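Local coordinates for putative cell invasion protein with MAC/Perforin domain (Bacteroides thetaiotaomicron VPI-5482, PDB 3KK7) that is of unconfirmed function but belongs to the membrane-attack complex/perforin family and may take part in cell invasion, at residues A[190-193]-A[194-198]; A[199-202]-A[203-207]. All coordinates share one frame; numbering follows the deposited sequence.

Contact 1: residues A[190-193]-A[194-198]; sequences ELFV and DALYN
Phe192 and Leu196, one turn apart on helix 190-198, meet where the ring's far carbon CZ lies 4.1 Å from CD1 of Leu196. The aromatic side chain gets there because CG stands anti to the backbone N (chi1 174°). Along the backbone, five successive carbonyls, Glu190 to Asp194, each receive the amide four residues on. Asp194 N lies 2.8 Å from Glu190 O, Tyr197 N reaches Val193 O at 3.2 Å, and Asn198 N closes the series on Asp194 O. Beyond them, Ala195 O accepts from Ser199 OG and Tyr197 O is bonded by Arg403 NH1. Asp194 offers an acidic oxygen one turn before Asn198: its OD1 accepts from Asn198 ND2 at 2.7 Å, the donor arriving from above the carboxylate plane (59° out of it) while the oxygen lies nearly in the amide plane. The other end of that amide, Asn198 OD1, is bonded to Tyr508 OH, and the hydroxyl of buried Tyr197 to Glu352 OE2. The helix packs against several elements: Ala195, small enough for close approach, and Leu196 rest on helix 201-208, while Val193 and Tyr197 face strand 499-504, and the Tyr197 ring stands edge-to-face with Phe355 of helix 353-363.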
loop_
_atom_site.group_PDB
_atom_site.type_symbol
_atom_site.label_atom_id
_atom_site.label_comp_id
_atom_site.label_asym_id
_atom_site.label_seq_id
_atom_site.Cartn_x
_atom_site.Cartn_y
_atom_site.Cartn_z
ATOM N N GLU A 190 -7.247 8.100 13.594
ATOM C CA GLU A 190 -8.564 7.472 13.674
ATOM C C GLU A 190 -9.270 7.354 12.288
ATOM O O GLU A 190 -10.037 6.424 12.063
ATOM C CB GLU A 190 -9.455 8.168 14.704
ATOM C CG GLU A 190 -9.710 9.600 14.361
ATOM C CD GLU A 190 -10.538 10.328 15.397
ATOM O OE1 GLU A 190 -11.605 9.798 15.816
ATOM O OE2 GLU A 190 -10.130 11.456 15.760
ATOM N N LEU A 191 -9.013 8.268 11.357
ATOM C CA LEU A 191 -9.668 8.149 10.052
ATOM C C LEU A 191 -9.007 7.038 9.229
ATOM O O LEU A 191 -9.646 6.393 8.409
ATOM C CB LEU A 191 -9.688 9.491 9.308
ATOM C CG LEU A 191 -10.421 10.650 10.030
ATOM C CD1 LEU A 191 -10.468 11.890 9.105
ATOM C CD2 LEU A 191 -11.843 10.253 10.520
ATOM N N PHE A 192 -7.726 6.790 9.455
ATOM C CA PHE A 192 -7.104 5.606 8.869
ATOM C C PHE A 192 -7.674 4.299 9.473
ATOM O O PHE A 192 -7.904 3.334 8.743
ATOM C CB PHE A 192 -5.591 5.667 9.025
ATOM C CG PHE A 192 -4.895 4.435 8.580
ATOM C CD1 PHE A 192 -4.728 4.178 7.241
ATOM C CD2 PHE A 192 -4.405 3.522 9.507
ATOM C CE1 PHE A 192 -4.073 2.995 6.820
ATOM C CE2 PHE A 192 -3.749 2.382 9.108
ATOM C CZ PHE A 192 -3.584 2.108 7.768
ATOM N N VAL A 193 -7.882 4.269 10.791
ATOM C CA VAL A 193 -8.566 3.138 11.420
ATOM C C VAL A 193 -9.940 2.980 10.812
ATOM O O VAL A 193 -10.344 1.875 10.509
ATOM C CB VAL A 193 -8.708 3.281 12.933
ATOM C CG1 VAL A 193 -9.562 2.139 13.493
ATOM C CG2 VAL A 193 -7.313 3.323 13.581
ATOM N N ASP A 194 -10.639 4.083 10.589
ATOM C CA ASP A 194 -11.925 4.028 9.911
ATOM C C ASP A 194 -11.849 3.305 8.571
ATOM O O ASP A 194 -12.679 2.458 8.290
ATOM C CB ASP A 194 -12.492 5.428 9.673
ATOM C CG ASP A 194 -13.859 5.398 8.992
ATOM O OD1 ASP A 194 -14.856 5.120 9.681
ATOM O OD2 ASP A 194 -13.937 5.653 7.772
ATOM N N ALA A 195 -10.868 3.660 7.751
ATOM C CA ALA A 195 -10.754 3.110 6.395
ATOM C C ALA A 195 -10.398 1.643 6.470
ATOM O O ALA A 195 -10.878 0.837 5.677
ATOM C CB ALA A 195 -9.745 3.871 5.598
ATOM N N LEU A 196 -9.623 1.294 7.489
ATOM C CA LEU A 196 -9.173 -0.082 7.707
ATOM C C LEU A 196 -10.337 -1.029 7.956
ATOM O O LEU A 196 -10.355 -2.124 7.419
ATOM C CB LEU A 196 -8.208 -0.131 8.897
ATOM C CG LEU A 196 -7.140 -1.228 8.956
ATOM C CD1 LEU A 196 -6.174 -1.131 7.744
ATOM C CD2 LEU A 196 -6.367 -1.132 10.309
ATOM N N TYR A 197 -11.294 -0.609 8.774
ATOM C CA TYR A 197 -12.439 -1.451 9.090
ATOM C C TYR A 197 -13.737 -1.145 8.349
ATOM O O TYR A 197 -14.623 -1.980 8.358
ATOM C CB TYR A 197 -12.707 -1.466 10.605
ATOM C CG TYR A 197 -11.742 -2.365 11.322
ATOM C CD1 TYR A 197 -11.929 -3.737 11.322
ATOM C CD2 TYR A 197 -10.610 -1.855 11.942
ATOM C CE1 TYR A 197 -11.023 -4.576 11.926
ATOM C CE2 TYR A 197 -9.707 -2.688 12.563
ATOM C CZ TYR A 197 -9.915 -4.051 12.550
ATOM O OH TYR A 197 -9.027 -4.905 13.166
ATOM N N ASN A 198 -13.872 0.009 7.714
ATOM C CA ASN A 198 -15.159 0.362 7.108
ATOM C C ASN A 198 -15.177 0.443 5.595
ATOM O O ASN A 198 -16.202 0.744 5.007
ATOM C CB ASN A 198 -15.706 1.650 7.713
ATOM C CG ASN A 198 -16.001 1.506 9.189
ATOM O OD1 ASN A 198 -16.512 0.478 9.638
ATOM N ND2 ASN A 198 -15.674 2.528 9.954
#

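Contact 2: residues A[199-202]-A[203-207]; sequences SSMV and ELMQS
Ser200 and Glu203 exchange bonds as a capping box at the start of helix 201-208. The serine OG, placed between its backbone N and carbonyl carbon (chi1 65°), accepts from Glu203 N at 3.1 Å; in return the glutamate OE1 takes Ser200 N at 3.3 Å, a nearly straight bond (168°) met from above the carboxylate plane. Glu203 manages this with CG anti to its carbonyl carbon (chi1 -85°) and the chain extended beyond, a reach that carries OE1 past the serine hydroxyl and to within 3.3 Å of Ser199 CB. Ser200 OG has a second partner in Glu370 O, which ties the cap to a neighbouring loop. One turn apart, the bent selenomethionine Met201 crosses Met205 at an oblique angle, its CG 4.0 Å from Met205 SE; flexible, unbranched chains suit this flank, which faces helix 353-363. On another flank, the extended Gln206 brings OE1 to 3.5 Å from Val202 CG1, while its own N binds Val202 O. Shortening Glu203 to an alanine removes the carboxylate, and Ser200 N would probably be left without this partner and the turn into the helix less firmly fixed. The short serine hydroxyl and the longer acidic arm together meet amides at the helix start, where the carboxylate's negative charge is likely to suit the positive end of the helix dipole.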
loop_
_atom_site.group_PDB
_atom_site.type_symbol
_atom_site.label_atom_id
_atom_site.label_comp_id
_atom_site.label_asym_id
_atom_site.label_seq_id
_atom_site.Cartn_x
_atom_site.Cartn_y
_atom_site.Cartn_z
ATOM N N SER A 199 -14.048 0.149 4.970
ATOM C CA SER A 199 -13.963 0.068 3.529
ATOM C C SER A 199 -13.051 -1.126 3.224
ATOM O O SER A 199 -12.522 -1.764 4.146
ATOM C CB SER A 199 -13.442 1.392 2.934
ATOM O OG SER A 199 -12.085 1.635 3.253
ATOM N N SER A 200 -12.923 -1.445 1.940
ATOM C CA SER A 200 -12.095 -2.553 1.522
ATOM C C SER A 200 -10.686 -2.042 1.401
ATOM O O SER A 200 -10.463 -0.850 1.249
ATOM C CB SER A 200 -12.559 -3.107 0.173
ATOM O OG SER A 200 -12.386 -2.156 -0.866
HETATM N N MSE A 201 -9.724 -2.940 1.463
HETATM C CA MSE A 201 -8.350 -2.552 1.262
HETATM C C MSE A 201 -8.176 -1.809 -0.086
HETATM O O MSE A 201 -7.389 -0.834 -0.189
HETATM C CB MSE A 201 -7.457 -3.797 1.347
HETATM C CG MSE A 201 -5.953 -3.534 1.150
HETATM SE SE MSE A 201 -5.222 -2.288 2.462
HETATM C CE MSE A 201 -5.751 -3.288 4.070
ATOM N N VAL A 202 -8.886 -2.287 -1.116
ATOM C CA VAL A 202 -8.869 -1.646 -2.412
ATOM C C VAL A 202 -9.236 -0.163 -2.276
ATOM O O VAL A 202 -8.520 0.705 -2.782
ATOM C CB VAL A 202 -9.811 -2.352 -3.438
ATOM C CG1 VAL A 202 -10.184 -1.404 -4.611
ATOM C CG2 VAL A 202 -9.168 -3.666 -3.957
ATOM N N GLU A 203 -10.345 0.101 -1.579
ATOM C CA GLU A 203 -10.853 1.466 -1.363
ATOM C C GLU A 203 -9.889 2.322 -0.525
ATOM O O GLU A 203 -9.645 3.496 -0.832
ATOM C CB GLU A 203 -12.250 1.410 -0.722
ATOM C CG GLU A 203 -13.413 1.243 -1.753
ATOM C CD GLU A 203 -14.718 0.651 -1.177
ATOM O OE1 GLU A 203 -14.817 0.416 0.053
ATOM O OE2 GLU A 203 -15.656 0.407 -1.979
ATOM N N LEU A 204 -9.326 1.713 0.518
ATOM C CA LEU A 204 -8.371 2.369 1.378
ATOM C C LEU A 204 -7.165 2.788 0.544
ATOM O O LEU A 204 -6.683 3.913 0.679
ATOM C CB LEU A 204 -7.981 1.439 2.546
ATOM C CG LEU A 204 -7.063 1.922 3.701
ATOM C CD1 LEU A 204 -7.091 0.929 4.879
ATOM C CD2 LEU A 204 -5.619 2.181 3.229
HETATM N N MSE A 205 -6.689 1.934 -0.353
HETATM C CA MSE A 205 -5.509 2.327 -1.154
HETATM C C MSE A 205 -5.847 3.400 -2.172
HETATM O O MSE A 205 -5.004 4.224 -2.505
HETATM C CB MSE A 205 -4.815 1.140 -1.819
HETATM C CG MSE A 205 -4.203 0.215 -0.807
HETATM SE SE MSE A 205 -3.708 -1.553 -1.466
HETATM C CE MSE A 205 -2.099 -1.060 -2.505
ATOM N N GLN A 206 -7.074 3.409 -2.652
ATOM C CA GLN A 206 -7.486 4.446 -3.606
ATOM C C GLN A 206 -7.459 5.822 -2.961
ATOM O O GLN A 206 -7.049 6.800 -3.560
ATOM C CB GLN A 206 -8.899 4.215 -4.079
ATOM C CG GLN A 206 -9.083 3.024 -4.918
ATOM C CD GLN A 206 -10.570 2.697 -5.161
ATOM O OE1 GLN A 206 -10.868 1.799 -5.963
ATOM N NE2 GLN A 206 -11.503 3.406 -4.474
ATOM N N SER A 207 -7.908 5.883 -1.725
ATOM C CA SER A 207 -7.983 7.123 -1.019
ATOM C C SER A 207 -6.620 7.566 -0.428
ATOM O O SER A 207 -6.223 8.726 -0.613
ATOM C CB SER A 207 -9.043 6.992 0.064
ATOM O OG SER A 207 -8.929 8.109 0.892
#

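Overall arrangement
Contacts 1 and 2 lie in series on two consecutive helices of the MACPF region, with centres about 10 Å apart. Each is partly buried, and the inner sides meet through Leu204, whose CD1 lies 3.6 Å from Leu196 CD1. Ser199 bridges the connection, its OG bonded to Ala195 O near the end of the first helix. Helix 353-363 is shared as well, touched by Tyr197 in one contact and Met201 and Met205 in the other. Their chemistry differs with position: 190-198 combines a local Asp194-Asn198 bond with partners of Tyr197 and Asn198 elsewhere in the fold, whereas 199-207 concentrates its polar side-chain bonding at a helix start. Glu190 and Gln206 mark the solvent-facing sides.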